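Local coordinates for protein 3,4-dihydroxybenzoate decarboxylase (Enterobacter cloacae, PDB 5NY5) that probably decarboxylates 3,4-dihydroxybenzoic acid, and carboxylates catechols in the reverse direction, as a UbiD-family enzyme dependent on prenylated flavin and a metal ion, at residues P348-N353 with V370-P375. Numbering follows the deposited sequence.
Sequences PGFLQN and VKKRQP
Val370 lays its CB over one face of the Phe350 ring, 3.9 Å from the ring centroid and displaced toward the rim, a CH-pi contact. Val370 CG1 sits between two neighbours: Phe350 CE2 on one hand and, at 4.0 Å, Leu351 CD1 on the other. Phe350 CG stands anti to its backbone N (chi1 -173°), beside the carbonyl carbon, and the ring turns CE2 and CZ to Val370. Val370 and Leu351 form a non-hydrogen-bonded antiparallel pair with both side chains on one face of the sheet. Next comes Lys371, whose N donates to Phe350 O over 3.2 Å. Phe350 O takes a second bond, at 2.8 Å from Gln352 NE2, which arrives from the opposite face of the carbonyl plane. Gln352 NE2 also lies 3.4 Å from Lys371 CB, and Gln352 CD packs against the same carbon, while the amide holds the carbonyl of Phe350, just ahead of the strand. Here strand 351-356, outermost within this chain in the mixed sheet of the C-terminal domain, pairs with strand 365-370, and a classic beta bulge follows at once, Gln352 and Asn353 both facing Gln369. Lys372 puts its CA near the plane of the Phe350 ring, at the edge by CE1, while its amine makes a salt bridge with Glu378. Arg373 NH1 donates to Pro348 O at 3.0 Å, in the carbonyl plane on a lone pair. One water donates to that oxygen and weakly accepts from NH2. The guanidinium lies with one face over Phe350 CA, and its NE is held by a salt bridge to Asp377.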
ATOM      1  N   PRO A 348      20.406  20.159  16.903  1.00 46.71           N
ATOM      2  CA  PRO A 348      21.325  20.097  18.047  1.00 44.39           C
ATOM      3  C   PRO A 348      20.676  19.481  19.278  1.00 45.53           C
ATOM      4  O   PRO A 348      19.533  19.786  19.624  1.00 43.86           O
ATOM      5  CB  PRO A 348      21.689  21.567  18.289  1.00 46.65           C
ATOM      6  CG  PRO A 348      21.369  22.262  16.998  1.00 48.88           C
ATOM      7  CD  PRO A 348      20.190  21.539  16.439  1.00 48.00           C
ATOM      8  N   GLY A 349      21.429  18.607  19.944  1.00 43.36           N
ATOM      9  CA  GLY A 349      20.991  18.008  21.187  1.00 43.21           C
ATOM     10  C   GLY A 349      19.987  16.885  21.057  1.00 42.24           C
ATOM     11  O   GLY A 349      19.499  16.396  22.082  1.00 42.19           O
ATOM     12  N   PHE A 350      19.669  16.453  19.838  1.00 41.57           N
ATOM     13  CA  PHE A 350      18.635  15.448  19.613  1.00 40.72           C
ATOM     14  C   PHE A 350      19.230  14.046  19.543  1.00 40.21           C
ATOM     15  O   PHE A 350      18.860  13.167  20.326  1.00 39.99           O
ATOM     16  CB  PHE A 350      17.865  15.785  18.331  1.00 40.35           C
ATOM     17  CG  PHE A 350      16.663  14.916  18.085  1.00 39.61           C
ATOM     18  CD1 PHE A 350      15.656  14.816  19.029  1.00 39.65           C
ATOM     19  CD2 PHE A 350      16.524  14.227  16.892  1.00 38.96           C
ATOM     20  CE1 PHE A 350      14.549  14.029  18.797  1.00 39.08           C
ATOM     21  CE2 PHE A 350      15.414  13.440  16.653  1.00 38.37           C
ATOM     22  CZ  PHE A 350      14.427  13.341  17.607  1.00 38.44           C
ATOM     23  N   LEU A 351      20.155  13.829  18.615  1.00 40.12           N
ATOM     24  CA  LEU A 351      20.820  12.540  18.506  1.00 39.76           C
ATOM     25  C   LEU A 351      21.689  12.296  19.733  1.00 40.28           C
ATOM     26  O   LEU A 351      22.521  13.132  20.091  1.00 42.82           O
ATOM     27  CB  LEU A 351      21.668  12.488  17.239  1.00 39.72           C
ATOM     28  CG  LEU A 351      22.265  11.129  16.881  1.00 39.35           C
ATOM     29  CD1 LEU A 351      21.166  10.142  16.509  1.00 38.56           C
ATOM     30  CD2 LEU A 351      23.265  11.268  15.748  1.00 39.56           C
ATOM     31  N   GLN A 352      21.486  11.151  20.384  1.00 40.00           N
ATOM     32  CA  GLN A 352      22.292  10.789  21.542  1.00 40.50           C
ATOM     33  C   GLN A 352      23.506   9.963  21.151  1.00 40.54           C
ATOM     34  O   GLN A 352      24.600  10.181  21.679  1.00 42.52           O
ATOM     35  CB  GLN A 352      21.444  10.024  22.559  1.00 40.37           C
ATOM     36  CG  GLN A 352      20.193  10.765  22.990  1.00 40.41           C
ATOM     37  CD  GLN A 352      20.496  12.158  23.500  1.00 41.14           C
ATOM     38  OE1 GLN A 352      21.286  12.334  24.424  1.00 41.77           O
ATOM     39  NE2 GLN A 352      19.872  13.160  22.893  1.00 41.66           N
ATOM     40  N   ASN A 353      23.336   9.029  20.223  1.00 39.93           N
ATOM     41  CA  ASN A 353      24.434   8.200  19.752  1.00 40.00           C
ATOM     42  C   ASN A 353      23.996   7.539  18.455  1.00 39.33           C
ATOM     43  O   ASN A 353      22.827   7.607  18.068  1.00 46.26           O
ATOM     44  CB  ASN A 353      24.834   7.153  20.793  1.00 49.72           C
ATOM     45  CG  ASN A 353      26.297   6.771  20.706  1.00 40.74           C
ATOM     46  OD1 ASN A 353      26.948   6.982  19.682  1.00 40.79           O
ATOM     47  ND2 ASN A 353      26.821   6.204  21.781  1.00 41.20           N
ATOM     48  N   VAL A 370      17.859   8.605  19.695  1.00 38.15           N
ATOM     49  CA  VAL A 370      17.407   9.981  19.825  1.00 38.45           C
ATOM     50  C   VAL A 370      16.683  10.131  21.153  1.00 38.84           C
ATOM     51  O   VAL A 370      16.294   9.153  21.795  1.00 38.78           O
ATOM     52  CB  VAL A 370      16.494  10.408  18.660  1.00 38.04           C
ATOM     53  CG1 VAL A 370      17.231  10.280  17.341  1.00 37.76           C
ATOM     54  CG2 VAL A 370      15.224   9.575  18.650  1.00 37.62           C
ATOM     55  N   LYS A 371      16.506  11.384  21.561  1.00 39.33           N
ATOM     56  CA  LYS A 371      15.802  11.719  22.793  1.00 39.82           C
ATOM     57  C   LYS A 371      14.801  12.822  22.487  1.00 39.96           C
ATOM     58  O   LYS A 371      15.192  13.959  22.208  1.00 42.11           O
ATOM     59  CB  LYS A 371      16.777  12.156  23.886  1.00 40.55           C
ATOM     60  CG  LYS A 371      16.114  12.530  25.200  1.00 41.17           C
ATOM     61  CD  LYS A 371      17.141  13.028  26.209  1.00 41.95           C
ATOM     62  CE  LYS A 371      16.498  13.358  27.546  1.00 44.73           C
ATOM     63  NZ  LYS A 371      17.466  14.006  28.474  1.00 49.60           N
ATOM     64  N   LYS A 372      13.515  12.491  22.530  1.00 39.76           N
ATOM     65  CA  LYS A 372      12.476  13.495  22.366  1.00 40.01           C
ATOM     66  C   LYS A 372      12.334  14.277  23.665  1.00 40.86           C
ATOM     67  O   LYS A 372      11.964  13.715  24.702  1.00 41.13           O
ATOM     68  CB  LYS A 372      11.157  12.842  21.960  1.00 39.59           C
ATOM     69  CG  LYS A 372      11.206  12.202  20.584  1.00 38.82           C
ATOM     70  CD  LYS A 372       9.937  11.429  20.284  1.00 38.49           C
ATOM     71  CE  LYS A 372      10.066  10.646  18.994  1.00 37.77           C
ATOM     72  NZ  LYS A 372       8.928   9.709  18.816  1.00 37.52           N
ATOM     73  N   ARG A 373      12.643  15.569  23.609  1.00 41.39           N
ATOM     74  CA  ARG A 373      12.653  16.420  24.786  1.00 42.30           C
ATOM     75  C   ARG A 373      11.427  17.311  24.891  1.00 42.77           C
ATOM     76  O   ARG A 373      11.134  17.815  25.980  1.00 44.01           O
ATOM     77  CB  ARG A 373      13.911  17.295  24.773  1.00 42.78           C
ATOM     78  CG  ARG A 373      15.165  16.540  24.370  1.00 42.34           C
ATOM     79  CD  ARG A 373      16.132  17.427  23.608  1.00 43.21           C
ATOM     80  NE  ARG A 373      15.618  17.805  22.294  1.00 46.43           N
ATOM     81  CZ  ARG A 373      16.277  18.566  21.427  1.00 50.93           C
ATOM     82  NH1 ARG A 373      17.479  19.034  21.734  1.00 60.97           N
ATOM     83  NH2 ARG A 373      15.738  18.862  20.252  1.00 49.07           N
ATOM     84  N   GLN A 374      10.707  17.506  23.795  1.00 42.81           N
ATOM     85  CA  GLN A 374       9.593  18.436  23.734  1.00 43.92           C
ATOM     86  C   GLN A 374       8.642  17.954  22.654  1.00 42.45           C
ATOM     87  O   GLN A 374       9.022  17.124  21.820  1.00 44.74           O
ATOM     88  CB  GLN A 374      10.084  19.861  23.446  1.00 43.75           C
ATOM     89  CG  GLN A 374      11.193  19.924  22.417  1.00 44.61           C
ATOM     90  CD  GLN A 374      11.767  21.313  22.275  1.00 50.93           C
ATOM     91  OE1 GLN A 374      11.155  22.295  22.698  1.00 51.87           O
ATOM     92  NE2 GLN A 374      12.953  21.406  21.684  1.00 52.43           N
ATOM     93  N   PRO A 375       7.393  18.435  22.649  1.00 42.55           N
ATOM     94  CA  PRO A 375       6.449  17.999  21.604  1.00 41.98           C
ATOM     95  C   PRO A 375       6.954  18.213  20.186  1.00 41.46           C
ATOM     96  O   PRO A 375       6.702  17.376  19.312  1.00 40.72           O
ATOM     97  CB  PRO A 375       5.205  18.849  21.894  1.00 42.74           C
ATOM     98  CG  PRO A 375       5.286  19.142  23.339  1.00 43.54           C
ATOM     99  CD  PRO A 375       6.743  19.311  23.639  1.00 43.55           C
TER
HETATM  100  O   HOH W   1      17.596  21.060  18.421  1.00 36.14           O